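Local coordinates for protein ferritin (Mycoplasma penetrans, PDB 7DIE) that assembles into a 24-subunit cage that binds iron and probably oxidises iron(II) so that it can be held as iron(III), at residues D144-Y148 with I162-K166; Y30-A34 with F49-S54; H19-E23 with K104-V109. All blocks are in the same frame, centred on the assembly; numbering follows the deposited sequence. Where two conformers were deposited one is given.

Interaction 1 (D144-Y148 with I162-K166). With FE (Fe (III) ion), chain N.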
loop_
_atom_site.group_PDB
_atom_site.type_symbol
_atom_site.label_atom_id
_atom_site.label_comp_id
_atom_site.label_asym_id
_atom_site.label_seq_id
_atom_site.Cartn_x
_atom_site.Cartn_y
_atom_site.Cartn_z
ATOM N N ASP A 144 -25.864 -16.604 -36.465
ATOM C CA ASP A 144 -24.483 -16.399 -36.906
ATOM C C ASP A 144 -23.773 -17.734 -37.124
ATOM O O ASP A 144 -23.074 -17.922 -38.130
ATOM C CB ASP A 144 -23.718 -15.543 -35.890
ATOM C CG ASP A 144 -24.115 -14.068 -35.935
ATOM O OD1 ASP A 144 -24.897 -13.667 -36.818
ATOM O OD2 ASP A 144 -23.664 -13.308 -35.061
ATOM N N VAL A 145 -23.937 -18.674 -36.189
ATOM C CA VAL A 145 -23.279 -19.974 -36.324
ATOM C C VAL A 145 -23.895 -20.775 -37.471
ATOM O O VAL A 145 -23.192 -21.485 -38.195
ATOM C CB VAL A 145 -23.329 -20.743 -34.990
ATOM C CG1 VAL A 145 -22.656 -22.109 -35.124
ATOM C CG2 VAL A 145 -22.638 -19.926 -33.894
ATOM N N TRP A 146 -25.209 -20.668 -37.664
ATOM C CA TRP A 146 -25.825 -21.257 -38.853
ATOM C C TRP A 146 -25.168 -20.725 -40.129
ATOM O O TRP A 146 -24.827 -21.494 -41.040
ATOM C CB TRP A 146 -27.336 -20.972 -38.843
ATOM C CG TRP A 146 -28.109 -21.681 -39.930
ATOM C CD1 TRP A 146 -28.823 -22.842 -39.810
ATOM C CD2 TRP A 146 -28.249 -21.259 -41.299
ATOM N NE1 TRP A 146 -29.399 -23.170 -41.025
ATOM C CE2 TRP A 146 -29.057 -22.218 -41.953
ATOM C CE3 TRP A 146 -27.770 -20.164 -42.033
ATOM C CZ2 TRP A 146 -29.387 -22.118 -43.309
ATOM C CZ3 TRP A 146 -28.096 -20.065 -43.386
ATOM C CH2 TRP A 146 -28.894 -21.038 -44.006
ATOM N N THR A 147 -24.970 -19.405 -40.202
ATOM C CA THR A 147 -24.300 -18.803 -41.353
ATOM C C THR A 147 -22.906 -19.382 -41.553
ATOM O O THR A 147 -22.519 -19.709 -42.684
ATOM C CB THR A 147 -24.218 -17.282 -41.184
ATOM O OG1 THR A 147 -25.537 -16.725 -41.186
ATOM C CG2 THR A 147 -23.418 -16.656 -42.327
ATOM N N TYR A 148 -22.130 -19.519 -40.472
ATOM C CA TYR A 148 -20.772 -20.047 -40.627
ATOM C C TYR A 148 -20.797 -21.455 -41.200
ATOM O O TYR A 148 -20.044 -21.769 -42.127
ATOM C CB TYR A 148 -20.019 -20.066 -39.295
ATOM C CG TYR A 148 -19.922 -18.732 -38.594
ATOM C CD1 TYR A 148 -19.888 -17.556 -39.312
ATOM C CD2 TYR A 148 -19.882 -18.667 -37.202
ATOM C CE1 TYR A 148 -19.803 -16.339 -38.675
ATOM C CE2 TYR A 148 -19.801 -17.451 -36.554
ATOM C CZ TYR A 148 -19.756 -16.297 -37.297
ATOM O OH TYR A 148 -19.678 -15.082 -36.664
ATOM N N ILE A 162 -13.850 -20.116 -35.858
ATOM C CA ILE A 162 -14.664 -18.910 -35.695
ATOM C C ILE A 162 -15.680 -19.087 -34.566
ATOM O O ILE A 162 -15.961 -18.145 -33.814
ATOM C CB ILE A 162 -15.336 -18.503 -37.026
ATOM C CG1 ILE A 162 -15.929 -17.091 -36.906
ATOM C CG2 ILE A 162 -16.411 -19.491 -37.450
ATOM C CD1 ILE A 162 -16.010 -16.360 -38.217
ATOM N N VAL A 163 -16.224 -20.292 -34.403
ATOM C CA VAL A 163 -17.153 -20.519 -33.297
ATOM C C VAL A 163 -16.425 -20.408 -31.965
ATOM O O VAL A 163 -16.995 -19.923 -30.978
ATOM C CB VAL A 163 -17.857 -21.878 -33.456
ATOM C CG1 VAL A 163 -18.691 -22.203 -32.198
ATOM C CG2 VAL A 163 -18.747 -21.857 -34.708
ATOM N N GLY A 164 -15.150 -20.815 -31.922
ATOM C CA GLY A 164 -14.372 -20.673 -30.702
ATOM C C GLY A 164 -14.279 -19.235 -30.232
ATOM O O GLY A 164 -14.143 -18.976 -29.037
ATOM N N LYS A 165 -14.377 -18.283 -31.154
ATOM C CA LYS A 165 -14.301 -16.873 -30.786
ATOM C C LYS A 165 -15.587 -16.345 -30.156
ATOM O O LYS A 165 -15.596 -15.208 -29.675
ATOM C CB LYS A 165 -13.891 -16.060 -32.018
ATOM C CG LYS A 165 -12.434 -16.340 -32.362
ATOM C CD LYS A 165 -12.026 -15.964 -33.779
ATOM C CE LYS A 165 -10.504 -15.809 -33.854
ATOM N NZ LYS A 165 -9.910 -16.310 -35.129
ATOM N N LYS A 166 -16.655 -17.139 -30.122
ATOM C CA LYS A 166 -17.879 -16.769 -29.426
ATOM C C LYS A 166 -17.950 -17.346 -28.021
ATOM O O LYS A 166 -18.946 -17.128 -27.324
ATOM C CB LYS A 166 -19.106 -17.218 -30.229
ATOM C CG LYS A 166 -19.082 -16.799 -31.692
ATOM C CD LYS A 166 -20.384 -17.160 -32.387
ATOM C CE LYS A 166 -21.322 -15.967 -32.488
ATOM N NZ LYS A 166 -22.729 -16.394 -32.279
HETATM FE FE FE N . -24.771 -12.745 -38.442
HETATM O O HOH W 1 -25.766 -14.171 -39.931
HETATM O O HOH W 2 -22.979 -12.568 -39.013
#
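Tyr-148 lays one face of its ring on Ile-162, and its side chain can be traced along that isoleucine from base to tip. The CB atom lies near the methyl CG2 of Ile-162, with CG closer to it. The approach is tightest at the next atom: Tyr-148 CD2 is 3.6 Å from Ile-162 CG2, and this methyl makes a CH-pi contact over the ring face. Further out, CE2 passes from CG2 to CG1 of the isoleucine, while CE1 meets its terminal methyl, with Tyr-148 CE1 3.8 Å from Ile-162 CD1. Of helix 156-164, OH comes nearest to that methyl; the Tyr-148 side chain also lies about 3 Å, nearest atoms, from a further bound iron ion. Because CG of Tyr-148 stands beside the backbone N (chi1 -57°), the ring folds back over its own helix, and the carbonyl O of Asp-144 sits 3.2 Å above the plane of the Tyr-148 ring, on the face opposite Ile-162. At the rim, Val-163 CG2 and Lys-166 CD lie near the ring plane.

Val-145 adds a second apolar layer, its CG1 3.9 Å from Val-163 CG2, while its CG2 packs on the Lys-166 aliphatic chain. In the conformer described, the Lys-166 NZ stops 4.3 Å from Asp-144 OD2, short of a salt bridge, and pairs instead with Glu-141. Asp-144 turns OD1 to the iron, 1.9 Å from the metal, whose other ligands here are two waters; Lys-38 of a neighbouring subunit also bonds to OD1. The contact ties the end of bundle helix 122-150 to the short helix 156-164, with Phe-48 of helix 43-70 packed against both valines and Leu-95 of helix 91-118 against Val-145.

Interaction 2 (Y30-A34 with F49-S54); sequences YFHLA and FVKMGS
Within the ferritin four-helix bundle, helices 10-39 and 43-70 form an antiparallel hairpin joined by a short turn, and this contact lies in its buried interface. Their segments run at 166° to each other, with axes approaching to 8.0 Å. The close spacing is consistent with the small residues Ala-34 and Gly-53 lying at the seam. Phe-49 is the principal wedge: its CB comes to 3.3 Å from the carbonyl O of Tyr-30, and over one face its ring takes Leu-33, whose CB stands 3.9 Å from the Phe-49 ring centroid, almost exactly on the normal (5° off). The leucine's CD1 reaches CE1 and CZ of the same ring. Tyr-30 meets the phenylalanine obliquely, CD1 against CD1, and its other flank, CD2, is 3.7 Å from Met-52 CB; its hydroxyl bonds to Glu-102 on helix 91-118.

On the other side of the interface Phe-31 reaches the neighbouring helix at Gly-53. With CG beside the backbone N (chi1 -70°), the ring swings toward the partner helix, and one face settles over the glycine CA, a CH-pi contact of 4.2 Å from Gly-53 CA to the Phe-31 ring centroid. The ring tip presses in further, with Phe-31 CZ 3.4 Å from Gly-53 C. At the C-terminal end of segment 30-34, the Ala-34 methyl meets Val-50, CB to CG2 3.7 Å. Met-69 of a neighbouring subunit packs on both of these residues, so the hairpin seam is also part of a subunit interface. Met-52 faces inward, close to the iron ligand Asp-138. Near the edge of the Phe-31 ring lies Ser-54 OG, which donates a 2.8 Å hydrogen bond to Val-50 O from one face of the carbonyl plane, while Ser-54 N bonds to that oxygen from the other.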
loop_
_atom_site.group_PDB
_atom_site.type_symbol
_atom_site.label_atom_id
_atom_site.label_comp_id
_atom_site.label_asym_id
_atom_site.label_seq_id
_atom_site.Cartn_x
_atom_site.Cartn_y
_atom_site.Cartn_z
ATOM N N TYR A 30 -30.475 -27.941 -26.874
ATOM C CA TYR A 30 -29.086 -27.496 -27.022
ATOM C C TYR A 30 -28.116 -28.436 -26.313
ATOM O O TYR A 30 -27.009 -28.687 -26.812
ATOM C CB TYR A 30 -28.925 -26.048 -26.515
ATOM C CG TYR A 30 -29.764 -25.058 -27.302
ATOM C CD1 TYR A 30 -30.190 -25.363 -28.594
ATOM C CD2 TYR A 30 -30.167 -23.834 -26.749
ATOM C CE1 TYR A 30 -30.985 -24.473 -29.328
ATOM C CE2 TYR A 30 -30.961 -22.933 -27.476
ATOM C CZ TYR A 30 -31.368 -23.272 -28.770
ATOM O OH TYR A 30 -32.157 -22.419 -29.516
ATOM N N PHE A 31 -28.495 -28.973 -25.153
ATOM C CA PHE A 31 -27.598 -29.936 -24.518
ATOM C C PHE A 31 -27.505 -31.214 -25.345
ATOM O O PHE A 31 -26.431 -31.818 -25.446
ATOM C CB PHE A 31 -28.057 -30.225 -23.083
ATOM C CG PHE A 31 -27.867 -29.053 -22.149
ATOM C CD1 PHE A 31 -26.619 -28.454 -22.015
ATOM C CD2 PHE A 31 -28.935 -28.537 -21.433
ATOM C CE1 PHE A 31 -26.426 -27.371 -21.160
ATOM C CE2 PHE A 31 -28.763 -27.451 -20.584
ATOM C CZ PHE A 31 -27.496 -26.866 -20.446
ATOM N N HIS A 32 -28.621 -31.651 -25.939
ATOM C CA HIS A 32 -28.565 -32.764 -26.887
ATOM C C HIS A 32 -27.643 -32.434 -28.060
ATOM O O HIS A 32 -26.738 -33.213 -28.403
ATOM C CB HIS A 32 -29.982 -33.096 -27.379
ATOM C CG HIS A 32 -30.016 -34.067 -28.519
ATOM N ND1 HIS A 32 -29.673 -35.399 -28.382
ATOM C CD2 HIS A 32 -30.346 -33.896 -29.822
ATOM C CE1 HIS A 32 -29.789 -36.002 -29.553
ATOM N NE2 HIS A 32 -30.208 -35.117 -30.439
ATOM N N LEU A 33 -27.845 -31.264 -28.671
ATOM C CA LEU A 33 -27.047 -30.861 -29.826
ATOM C C LEU A 33 -25.578 -30.684 -29.465
ATOM O O LEU A 33 -24.706 -30.846 -30.324
ATOM C CB LEU A 33 -27.619 -29.575 -30.416
ATOM C CG LEU A 33 -28.999 -29.728 -31.070
ATOM C CD1 LEU A 33 -29.381 -28.457 -31.825
ATOM C CD2 LEU A 33 -29.053 -30.950 -31.988
ATOM N N ALA A 34 -25.278 -30.340 -28.210
ATOM C CA ALA A 34 -23.878 -30.304 -27.794
ATOM C C ALA A 34 -23.235 -31.682 -27.937
ATOM O O ALA A 34 -22.140 -31.810 -28.485
ATOM C CB ALA A 34 -23.764 -29.794 -26.355
ATOM N N PHE A 49 -23.127 -24.816 -27.768
ATOM C CA PHE A 49 -24.456 -25.270 -27.379
ATOM C C PHE A 49 -24.564 -25.413 -25.870
ATOM O O PHE A 49 -25.622 -25.140 -25.296
ATOM C CB PHE A 49 -24.800 -26.575 -28.089
ATOM C CG PHE A 49 -25.324 -26.359 -29.472
ATOM C CD1 PHE A 49 -26.488 -25.618 -29.676
ATOM C CD2 PHE A 49 -24.641 -26.850 -30.574
ATOM C CE1 PHE A 49 -26.965 -25.394 -30.963
ATOM C CE2 PHE A 49 -25.115 -26.636 -31.867
ATOM C CZ PHE A 49 -26.278 -25.904 -32.060
ATOM N N VAL A 50 -23.483 -25.819 -25.202
ATOM C CA VAL A 50 -23.537 -25.867 -23.741
ATOM C C VAL A 50 -23.765 -24.468 -23.184
ATOM O O VAL A 50 -24.542 -24.274 -22.238
ATOM C CB VAL A 50 -22.257 -26.502 -23.165
ATOM C CG1 VAL A 50 -22.244 -26.333 -21.651
ATOM C CG2 VAL A 50 -22.196 -27.985 -23.519
ATOM N N LYS A 51 -23.086 -23.475 -23.758
ATOM C CA LYS A 51 -23.270 -22.099 -23.308
ATOM C C LYS A 51 -24.703 -21.639 -23.533
ATOM O O LYS A 51 -25.307 -21.020 -22.649
ATOM C CB LYS A 51 -22.294 -21.181 -24.032
ATOM C CG LYS A 51 -22.452 -19.692 -23.673
ATOM C CD LYS A 51 -21.639 -18.807 -24.613
ATOM C CE LYS A 51 -22.056 -17.337 -24.503
ATOM N NZ LYS A 51 -21.159 -16.415 -25.286
ATOM N N MET A 52 -25.272 -21.954 -24.699
ATOM C CA MET A 52 -26.640 -21.523 -24.988
ATOM C C MET A 52 -27.630 -22.171 -24.027
ATOM O O MET A 52 -28.527 -21.504 -23.499
ATOM C CB MET A 52 -27.014 -21.857 -26.439
ATOM C CG MET A 52 -26.221 -21.120 -27.512
ATOM S SD MET A 52 -26.345 -19.332 -27.417
ATOM C CE MET A 52 -28.068 -19.057 -27.815
ATOM N N GLY A 53 -27.492 -23.481 -23.798
ATOM C CA GLY A 53 -28.398 -24.153 -22.879
ATOM C C GLY A 53 -28.240 -23.661 -21.452
ATOM O O GLY A 53 -29.228 -23.494 -20.730
ATOM N N SER A 54 -26.995 -23.427 -21.022
ATOM C CA SER A 54 -26.786 -22.908 -19.671
ATOM C C SER A 54 -27.390 -21.518 -19.525
ATOM O O SER A 54 -27.948 -21.188 -18.469
ATOM C CB SER A 54 -25.294 -22.886 -19.334
ATOM O OG SER A 54 -24.765 -24.201 -19.429
#

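Interaction 3 (H19-E23 with K104-V109)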
loop_
_atom_site.group_PDB
_atom_site.type_symbol
_atom_site.label_atom_id
_atom_site.label_comp_id
_atom_site.label_asym_id
_atom_site.label_seq_id
_atom_site.Cartn_x
_atom_site.Cartn_y
_atom_site.Cartn_z
ATOM N N HIS A 19 -44.280 -20.582 -21.735
ATOM C CA HIS A 19 -43.030 -20.062 -22.265
ATOM C C HIS A 19 -41.824 -20.613 -21.497
ATOM O O HIS A 19 -40.765 -20.856 -22.092
ATOM C CB HIS A 19 -43.010 -18.543 -22.249
ATOM C CG HIS A 19 -41.766 -18.012 -22.870
ATOM N ND1 HIS A 19 -41.474 -18.212 -24.205
ATOM C CD2 HIS A 19 -40.676 -17.428 -22.324
ATOM C CE1 HIS A 19 -40.276 -17.723 -24.462
ATOM N NE2 HIS A 19 -39.773 -17.240 -23.339
ATOM N N TYR A 20 -41.954 -20.818 -20.183
ATOM C CA TYR A 20 -40.890 -21.520 -19.458
ATOM C C TYR A 20 -40.594 -22.866 -20.111
ATOM O O TYR A 20 -39.427 -23.229 -20.330
ATOM C CB TYR A 20 -41.280 -21.705 -17.986
ATOM C CG TYR A 20 -40.196 -22.369 -17.127
ATOM C CD1 TYR A 20 -39.975 -23.733 -17.187
ATOM C CD2 TYR A 20 -39.434 -21.622 -16.238
ATOM C CE1 TYR A 20 -38.997 -24.347 -16.414
ATOM C CE2 TYR A 20 -38.457 -22.227 -15.436
ATOM C CZ TYR A 20 -38.247 -23.594 -15.531
ATOM O OH TYR A 20 -37.278 -24.227 -14.761
ATOM N N ASN A 21 -41.646 -23.631 -20.429
ATOM C CA ASN A 21 -41.432 -24.926 -21.072
ATOM C C ASN A 21 -40.756 -24.772 -22.429
ATOM O O ASN A 21 -40.002 -25.652 -22.843
ATOM C CB ASN A 21 -42.766 -25.675 -21.226
ATOM C CG ASN A 21 -43.240 -26.298 -19.928
ATOM O OD1 ASN A 21 -42.929 -27.452 -19.635
ATOM N ND2 ASN A 21 -43.979 -25.531 -19.130
ATOM N N VAL A 22 -41.034 -23.682 -23.146
ATOM C CA VAL A 22 -40.406 -23.486 -24.451
ATOM C C VAL A 22 -38.927 -23.145 -24.292
ATOM O O VAL A 22 -38.075 -23.632 -25.057
ATOM C CB VAL A 22 -41.160 -22.408 -25.249
ATOM C CG1 VAL A 22 -40.390 -22.047 -26.523
ATOM C CG2 VAL A 22 -42.579 -22.902 -25.595
ATOM N N GLU A 23 -38.583 -22.311 -23.300
ATOM C CA GLU A 23 -37.158 -22.048 -23.046
ATOM C C GLU A 23 -36.431 -23.310 -22.588
ATOM O O GLU A 23 -35.268 -23.539 -22.951
ATOM C CB GLU A 23 -36.995 -20.946 -21.994
ATOM C CG GLU A 23 -37.666 -19.608 -22.357
ATOM C CD GLU A 23 -36.755 -18.692 -23.166
ATOM O OE1 GLU A 23 -35.757 -19.183 -23.752
ATOM O OE2 GLU A 23 -37.039 -17.475 -23.208
ATOM N N LYS A 104 -38.598 -20.518 -32.667
ATOM C CA LYS A 104 -39.832 -20.768 -31.928
ATOM C C LYS A 104 -39.820 -20.127 -30.547
ATOM O O LYS A 104 -40.877 -19.698 -30.066
ATOM C CB LYS A 104 -40.102 -22.266 -31.789
ATOM C CG LYS A 104 -40.413 -22.963 -33.109
ATOM C CD LYS A 104 -40.549 -24.476 -32.914
ATOM C CE LYS A 104 -40.837 -25.202 -34.235
ATOM N NZ LYS A 104 -42.069 -24.712 -34.932
ATOM N N VAL A 105 -38.660 -20.082 -29.877
ATOM C CA VAL A 105 -38.574 -19.334 -28.622
ATOM C C VAL A 105 -39.003 -17.893 -28.848
ATOM O O VAL A 105 -39.801 -17.335 -28.089
ATOM C CB VAL A 105 -37.144 -19.385 -28.042
ATOM C CG1 VAL A 105 -37.066 -18.498 -26.795
ATOM C CG2 VAL A 105 -36.726 -20.782 -27.719
ATOM N N ARG A 106 -38.448 -17.264 -29.886
ATOM C CA ARG A 106 -38.756 -15.871 -30.181
ATOM C C ARG A 106 -40.247 -15.685 -30.471
ATOM O O ARG A 106 -40.864 -14.707 -30.025
ATOM C CB ARG A 106 -37.894 -15.415 -31.360
ATOM C CG ARG A 106 -38.193 -14.003 -31.873
ATOM C CD ARG A 106 -37.164 -13.630 -32.935
ATOM N NE ARG A 106 -37.390 -12.312 -33.530
ATOM C CZ ARG A 106 -37.789 -12.118 -34.783
ATOM N NH1 ARG A 106 -38.019 -13.166 -35.571
ATOM N NH2 ARG A 106 -37.960 -10.882 -35.245
ATOM N N GLU A 107 -40.859 -16.625 -31.194
ATOM C CA GLU A 107 -42.297 -16.483 -31.457
ATOM C C GLU A 107 -43.115 -16.652 -30.183
ATOM O O GLU A 107 -44.125 -15.961 -29.991
ATOM C CB GLU A 107 -42.743 -17.473 -32.532
ATOM C CG GLU A 107 -42.315 -17.023 -33.934
ATOM C CD GLU A 107 -42.566 -15.523 -34.203
ATOM O OE1 GLU A 107 -41.569 -14.748 -34.379
ATOM O OE2 GLU A 107 -43.765 -15.136 -34.248
ATOM N N SER A 108 -42.697 -17.566 -29.301
ATOM C CA SER A 108 -43.332 -17.698 -27.992
ATOM C C SER A 108 -43.256 -16.396 -27.191
ATOM O O SER A 108 -44.264 -15.936 -26.639
ATOM C CB SER A 108 -42.691 -18.853 -27.218
ATOM O OG SER A 108 -43.442 -19.131 -26.062
ATOM N N VAL A 109 -42.063 -15.797 -27.095
ATOM C CA VAL A 109 -41.942 -14.495 -26.433
ATOM C C VAL A 109 -42.966 -13.510 -26.993
ATOM O O VAL A 109 -43.684 -12.832 -26.247
ATOM C CB VAL A 109 -40.512 -13.939 -26.580
ATOM C CG1 VAL A 109 -40.463 -12.475 -26.112
ATOM C CG2 VAL A 109 -39.521 -14.796 -25.787
#
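His-19 and Ser-108 join two antiparallel helices of the ferritin four-helix bundle, 10-39 and 91-118, through a nearly straight hydrogen bond: ND1 to OG 2.9 Å, at 167°. With chi1 at -176°, the histidine CG points directly away from the backbone N, and the imidazole extends across the interface, edge first to the serine. At the same edge CE1 lies close to Val-105 O, and CE1 also approaches the methyl of the next turn, 3.3 Å from Val-109 CG2. Val-22 also packs on helix 91-118, its CG1 3.9 Å from Val-105 CA and its CG2 beside the serine hydroxyl.

One step outward, the ring's rotation is fixed from its far side, since NE2 donates to Glu-23 OE2 one helical turn on. That bond is bent: Glu-23 OE2 lies out of the ring plane of His-19, and the N-H comes in from above the carboxylate plane. Glu-23 is itself held from beyond the pair: OE1 forms a salt bridge to Lys-56, and OE2 also bonds to His-60, a ligand of iron. Ser-108, His-19 and Glu-23 thus form a chain of hydrogen bonds, and Glu-23 continues it to that iron ligand. The Glu-23 carboxylate also packs against an apolar branch, with OE1 3.4 Å from Val-105 CG1.

Overall arrangement
All three contacts belong to one helical subunit, but they secure different joints. Interaction 2 fastens the hairpin of helices 10-39 and 43-70; interaction 3 uses the same first helix to bring in helix 91-118, and along the chain it encloses interaction 2. Their centres are about 16 Å apart. Interaction 1 follows both in sequence and adds helix 156-164 to the end of the bundle. It lies about 14 Å from interaction 2, centre to centre, where Lys-166 O and Lys-51 NZ probably share a hydrogen bond, and about 23 Å from interaction 3. Interaction 1 holds an iron ligand, while interactions 2 and 3 lie beside side chains close to the metal site, consistent with the helix packing helping to place it.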